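Local coordinates for ankyrin repeat and SOCS box protein 11 (Homo sapiens, PDB 4UUC), which recognises substrates such as BIK, DIRAS2 and RPN1 for a cullin-5-RING E3 ubiquitin ligase, the part modelled here being its ankyrin repeat domain, at residues Leu139-Lys152 with Ala173-Leu186. Residues are numbered along the deposited sequence; the frame is centred on the assembly and turned at random.
Sequences LYVACTYQRVDCVK and AAARQSNVEVIHLL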
loop_
_atom_site.group_PDB
_atom_site.type_symbol
_atom_site.label_atom_id
_atom_site.label_comp_id
_atom_site.label_asym_id
_atom_site.label_seq_id
_atom_site.Cartn_x
_atom_site.Cartn_y
_atom_site.Cartn_z
ATOM N N LEU A 139 7.531 0.202 -5.617
ATOM C CA LEU A 139 8.331 -0.927 -6.080
ATOM C C LEU A 139 9.247 -1.432 -4.967
ATOM O O LEU A 139 9.415 -2.638 -4.788
ATOM C CB LEU A 139 9.158 -0.542 -7.309
ATOM C CG LEU A 139 10.054 -1.647 -7.870
ATOM C CD1 LEU A 139 9.239 -2.858 -8.310
ATOM C CD2 LEU A 139 10.879 -1.097 -9.029
ATOM N N TYR A 140 9.837 -0.506 -4.221
ATOM C CA TYR A 140 10.719 -0.861 -3.116
ATOM C C TYR A 140 9.978 -1.662 -2.040
ATOM O O TYR A 140 10.498 -2.652 -1.522
ATOM C CB TYR A 140 11.323 0.404 -2.509
ATOM C CG TYR A 140 12.337 0.146 -1.427
ATOM C CD1 TYR A 140 13.668 -0.097 -1.736
ATOM C CD2 TYR A 140 11.967 0.160 -0.091
ATOM C CE1 TYR A 140 14.600 -0.328 -0.742
ATOM C CE2 TYR A 140 12.887 -0.069 0.905
ATOM C CZ TYR A 140 14.199 -0.313 0.582
ATOM O OH TYR A 140 15.102 -0.545 1.591
ATOM N N VAL A 141 8.770 -1.222 -1.706
ATOM C CA VAL A 141 7.936 -1.926 -0.742
ATOM C C VAL A 141 7.598 -3.323 -1.262
ATOM O O VAL A 141 7.691 -4.301 -0.523
ATOM C CB VAL A 141 6.638 -1.139 -0.444
ATOM C CG1 VAL A 141 5.699 -1.944 0.455
ATOM C CG2 VAL A 141 6.974 0.204 0.201
ATOM N N ALA A 142 7.205 -3.404 -2.531
ATOM C CA ALA A 142 6.876 -4.682 -3.158
ATOM C C ALA A 142 8.037 -5.671 -3.046
ATOM O O ALA A 142 7.833 -6.856 -2.767
ATOM C CB ALA A 142 6.498 -4.472 -4.625
ATOM N N CYS A 143 9.251 -5.186 -3.288
ATOM C CA CYS A 143 10.439 -6.028 -3.217
ATOM C C CYS A 143 10.780 -6.420 -1.780
ATOM O O CYS A 143 11.207 -7.542 -1.521
ATOM C CB CYS A 143 11.626 -5.322 -3.871
ATOM S SG CYS A 143 11.452 -5.126 -5.667
ATOM N N THR A 144 10.572 -5.501 -0.844
ATOM C CA THR A 144 10.827 -5.785 0.563
ATOM C C THR A 144 9.945 -6.929 1.083
ATOM O O THR A 144 10.393 -7.743 1.893
ATOM C CB THR A 144 10.596 -4.530 1.413
ATOM O OG1 THR A 144 11.490 -3.501 0.973
ATOM C CG2 THR A 144 10.842 -4.815 2.891
ATOM N N TYR A 145 8.707 -6.995 0.602
ATOM C CA TYR A 145 7.733 -7.975 1.091
ATOM C C TYR A 145 7.433 -9.106 0.101
ATOM O O TYR A 145 6.464 -9.849 0.272
ATOM C CB TYR A 145 6.451 -7.244 1.488
ATOM C CG TYR A 145 6.680 -6.420 2.734
ATOM C CD1 TYR A 145 6.683 -7.018 3.985
ATOM C CD2 TYR A 145 6.956 -5.063 2.655
ATOM C CE1 TYR A 145 6.919 -6.283 5.128
ATOM C CE2 TYR A 145 7.193 -4.317 3.797
ATOM C CZ TYR A 145 7.177 -4.935 5.029
ATOM O OH TYR A 145 7.412 -4.206 6.175
ATOM N N GLN A 146 8.282 -9.245 -0.913
ATOM C CA GLN A 146 8.243 -10.394 -1.826
ATOM C C GLN A 146 6.918 -10.510 -2.577
ATOM O O GLN A 146 6.417 -11.613 -2.810
ATOM C CB GLN A 146 8.511 -11.692 -1.053
ATOM C CG GLN A 146 9.787 -11.671 -0.218
ATOM C CD GLN A 146 10.072 -13.004 0.449
ATOM O OE1 GLN A 146 11.059 -13.670 0.136
ATOM N NE2 GLN A 146 9.209 -13.400 1.376
ATOM N N ARG A 147 6.364 -9.370 -2.972
ATOM C CA ARG A 147 5.092 -9.335 -3.683
ATOM C C ARG A 147 5.324 -9.422 -5.187
ATOM O O ARG A 147 5.361 -8.406 -5.884
ATOM C CB ARG A 147 4.325 -8.061 -3.327
ATOM C CG ARG A 147 4.127 -7.863 -1.831
ATOM C CD ARG A 147 3.424 -9.045 -1.178
ATOM N NE ARG A 147 3.083 -8.778 0.219
ATOM C CZ ARG A 147 2.621 -9.694 1.062
ATOM N NH1 ARG A 147 2.445 -10.947 0.651
ATOM N NH2 ARG A 147 2.334 -9.366 2.315
ATOM N N VAL A 148 5.492 -10.646 -5.677
ATOM C CA VAL A 148 5.929 -10.869 -7.051
ATOM C C VAL A 148 4.988 -10.236 -8.074
ATOM O O VAL A 148 5.439 -9.567 -9.001
ATOM C CB VAL A 148 6.051 -12.374 -7.370
ATOM C CG1 VAL A 148 6.682 -12.571 -8.744
ATOM C CG2 VAL A 148 6.872 -13.089 -6.308
ATOM N N ASP A 149 3.687 -10.461 -7.921
ATOM C CA ASP A 149 2.713 -9.924 -8.868
ATOM C C ASP A 149 2.723 -8.395 -8.871
ATOM O O ASP A 149 2.572 -7.770 -9.919
ATOM C CB ASP A 149 1.306 -10.433 -8.546
ATOM C CG ASP A 149 1.145 -11.922 -8.804
ATOM O OD1 ASP A 149 1.940 -12.491 -9.588
ATOM O OD2 ASP A 149 0.211 -12.522 -8.226
ATOM N N CYS A 150 2.898 -7.792 -7.698
ATOM C CA CYS A 150 2.975 -6.334 -7.599
ATOM C C CYS A 150 4.245 -5.800 -8.258
ATOM O O CYS A 150 4.213 -4.772 -8.938
ATOM C CB CYS A 150 2.919 -5.888 -6.135
ATOM S SG CYS A 150 1.285 -6.047 -5.383
ATOM N N VAL A 151 5.357 -6.501 -8.059
ATOM C CA VAL A 151 6.618 -6.135 -8.695
ATOM C C VAL A 151 6.455 -6.168 -10.210
ATOM O O VAL A 151 6.815 -5.217 -10.899
ATOM C CB VAL A 151 7.770 -7.081 -8.263
ATOM C CG1 VAL A 151 9.015 -6.872 -9.122
ATOM C CG2 VAL A 151 8.113 -6.873 -6.790
ATOM N N LYS A 152 5.895 -7.260 -10.720
ATOM C CA LYS A 152 5.722 -7.425 -12.161
ATOM C C LYS A 152 4.854 -6.317 -12.746
ATOM O O LYS A 152 5.217 -5.694 -13.744
ATOM C CB LYS A 152 5.112 -8.791 -12.474
ATOM C CG LYS A 152 4.919 -9.041 -13.964
ATOM C CD LYS A 152 4.620 -10.499 -14.241
ATOM C CE LYS A 152 4.546 -10.778 -15.736
ATOM N NZ LYS A 152 3.335 -10.175 -16.356
ATOM N N ALA A 173 16.793 -4.235 -1.652
ATOM C CA ALA A 173 15.732 -4.766 -0.806
ATOM C C ALA A 173 15.465 -6.231 -1.137
ATOM O O ALA A 173 15.338 -7.061 -0.242
ATOM C CB ALA A 173 14.466 -3.958 -0.968
ATOM N N ALA A 174 15.393 -6.540 -2.428
ATOM C CA ALA A 174 15.125 -7.902 -2.872
ATOM C C ALA A 174 16.247 -8.855 -2.454
ATOM O O ALA A 174 15.995 -10.022 -2.144
ATOM C CB ALA A 174 14.934 -7.937 -4.388
ATOM N N ALA A 175 17.477 -8.350 -2.441
ATOM C CA ALA A 175 18.646 -9.158 -2.096
ATOM C C ALA A 175 18.608 -9.626 -0.643
ATOM O O ALA A 175 19.179 -10.661 -0.306
ATOM C CB ALA A 175 19.921 -8.371 -2.362
ATOM N N ARG A 176 17.945 -8.854 0.215
ATOM C CA ARG A 176 17.826 -9.206 1.627
ATOM C C ARG A 176 16.722 -10.228 1.884
ATOM O O ARG A 176 16.635 -10.786 2.982
ATOM C CB ARG A 176 17.551 -7.962 2.470
ATOM C CG ARG A 176 18.674 -6.955 2.496
ATOM C CD ARG A 176 18.428 -5.932 3.593
ATOM N NE ARG A 176 19.321 -4.785 3.496
ATOM C CZ ARG A 176 19.094 -3.715 2.740
ATOM N NH1 ARG A 176 17.996 -3.632 1.999
ATOM N NH2 ARG A 176 19.968 -2.721 2.723
ATOM N N GLN A 177 15.871 -10.453 0.885
ATOM C CA GLN A 177 14.760 -11.395 1.013
ATOM C C GLN A 177 15.119 -12.734 0.367
ATOM O O GLN A 177 16.294 -13.023 0.142
ATOM C CB GLN A 177 13.482 -10.830 0.383
ATOM C CG GLN A 177 13.173 -9.382 0.732
ATOM C CD GLN A 177 13.280 -9.081 2.211
ATOM O OE1 GLN A 177 12.921 -9.903 3.056
ATOM N NE2 GLN A 177 13.780 -7.892 2.532
ATOM N N SER A 178 14.101 -13.538 0.069
ATOM C CA SER A 178 14.302 -14.914 -0.379
ATOM C C SER A 178 13.582 -15.242 -1.691
ATOM O O SER A 178 13.365 -16.418 -2.001
ATOM C CB SER A 178 13.833 -15.882 0.713
ATOM O OG SER A 178 14.548 -15.666 1.917
ATOM N N ASN A 179 13.230 -14.216 -2.464
ATOM C CA ASN A 179 12.478 -14.416 -3.705
ATOM C C ASN A 179 13.319 -14.208 -4.959
ATOM O O ASN A 179 13.693 -13.083 -5.297
ATOM C CB ASN A 179 11.270 -13.486 -3.762
ATOM C CG ASN A 179 10.260 -13.921 -4.805
ATOM O OD1 ASN A 179 10.468 -13.730 -6.001
ATOM N ND2 ASN A 179 9.163 -14.526 -4.355
ATOM N N VAL A 180 13.585 -15.311 -5.651
ATOM C CA VAL A 180 14.388 -15.315 -6.866
ATOM C C VAL A 180 13.657 -14.668 -8.041
ATOM O O VAL A 180 14.278 -13.964 -8.841
ATOM C CB VAL A 180 14.799 -16.765 -7.237
ATOM C CG1 VAL A 180 15.354 -16.856 -8.665
ATOM C CG2 VAL A 180 15.819 -17.296 -6.242
ATOM N N GLU A 181 12.351 -14.901 -8.153
ATOM C CA GLU A 181 11.577 -14.339 -9.260
ATOM C C GLU A 181 11.700 -12.810 -9.302
ATOM O O GLU A 181 11.830 -12.223 -10.377
ATOM C CB GLU A 181 10.109 -14.764 -9.168
ATOM C CG GLU A 181 9.903 -16.217 -9.605
ATOM C CD GLU A 181 8.442 -16.644 -9.678
ATOM O OE1 GLU A 181 7.647 -16.263 -8.791
ATOM O OE2 GLU A 181 8.095 -17.370 -10.634
ATOM N N VAL A 182 11.696 -12.178 -8.133
ATOM C CA VAL A 182 11.837 -10.727 -8.046
ATOM C C VAL A 182 13.210 -10.260 -8.554
ATOM O O VAL A 182 13.307 -9.249 -9.250
ATOM C CB VAL A 182 11.612 -10.246 -6.598
ATOM C CG1 VAL A 182 12.008 -8.777 -6.431
ATOM C CG2 VAL A 182 10.160 -10.450 -6.201
ATOM N N ILE A 183 14.264 -10.995 -8.206
ATOM C CA ILE A 183 15.610 -10.674 -8.675
ATOM C C ILE A 183 15.663 -10.651 -10.206
ATOM O O ILE A 183 16.175 -9.698 -10.802
ATOM C CB ILE A 183 16.656 -11.685 -8.139
ATOM C CG1 ILE A 183 16.709 -11.653 -6.608
ATOM C CG2 ILE A 183 18.044 -11.401 -8.715
ATOM C CD1 ILE A 183 17.251 -10.356 -6.011
ATOM N N HIS A 184 15.134 -11.688 -10.848
ATOM C CA HIS A 184 15.203 -11.764 -12.310
ATOM C C HIS A 184 14.301 -10.723 -12.977
ATOM O O HIS A 184 14.656 -10.170 -14.020
ATOM C CB HIS A 184 14.845 -13.172 -12.794
ATOM C CG HIS A 184 15.886 -14.196 -12.468
ATOM N ND1 HIS A 184 17.213 -14.038 -12.811
ATOM C CD2 HIS A 184 15.802 -15.386 -11.828
ATOM C CE1 HIS A 184 17.900 -15.088 -12.396
ATOM N NE2 HIS A 184 17.067 -15.921 -11.798
ATOM N N LEU A 185 13.150 -10.442 -12.373
ATOM C CA LEU A 185 12.251 -9.415 -12.897
ATOM C C LEU A 185 12.916 -8.042 -12.884
ATOM O O LEU A 185 12.863 -7.320 -13.876
ATOM C CB LEU A 185 10.949 -9.368 -12.095
ATOM C CG LEU A 185 9.860 -10.378 -12.474
ATOM C CD1 LEU A 185 8.784 -10.423 -11.401
ATOM C CD2 LEU A 185 9.247 -10.034 -13.814
ATOM N N LEU A 186 13.519 -7.673 -11.755
ATOM C CA LEU A 186 14.234 -6.404 -11.657
ATOM C C LEU A 186 15.372 -6.325 -12.674
ATOM O O LEU A 186 15.540 -5.317 -13.363
ATOM C CB LEU A 186 14.797 -6.200 -10.249
ATOM C CG LEU A 186 13.794 -5.897 -9.135
ATOM C CD1 LEU A 186 14.525 -5.827 -7.800
ATOM C CD2 LEU A 186 13.044 -4.604 -9.399
#
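Gln146 OE1 takes the backbone N-H of Ser178 at 3.0 Å, the donor standing 33° out of the plane of the carbonyl. Gln146 reaches it with its side chain straight past CG, its CG lying against Gln177 CB and the two amide planes turned 71° apart. Gln177 folds back instead: bent at its second torsion, it sends NE2 to Ala173 O at 3.3 Å, from the face of that carbonyl opposite Arg176 N, and rests its CG and CD against the carbonyl oxygens of Cys143 and Thr144. With an alanine here, Ala173 O would probably lose one of its two donors, and a gap is likely to open beside those carbonyls. This is the stacking of consecutive ankyrin repeats, the fifth and sixth, each a pair of antiparallel helices joined by a short turn; helices 148-152 and 180-186 run nearly parallel, 5° apart. Cys143 is a knob among Ala173, Ala174, Val182 and Leu186, its SG 3.8 Å from Val182 CG1. Ala173 CB sits over a face of the Tyr140 ring, a CH-pi contact, while the hydroxyl of Tyr140 is hydrogen-bonded to Asp168. Between the second helices, Val148 splits its branches: CG1 meets Leu185 CD1 at 4.0 Å, and CG2 packs on the amide of Asn179, whose OD1 accepts from Val182 N at 2.9 Å, an N-cap.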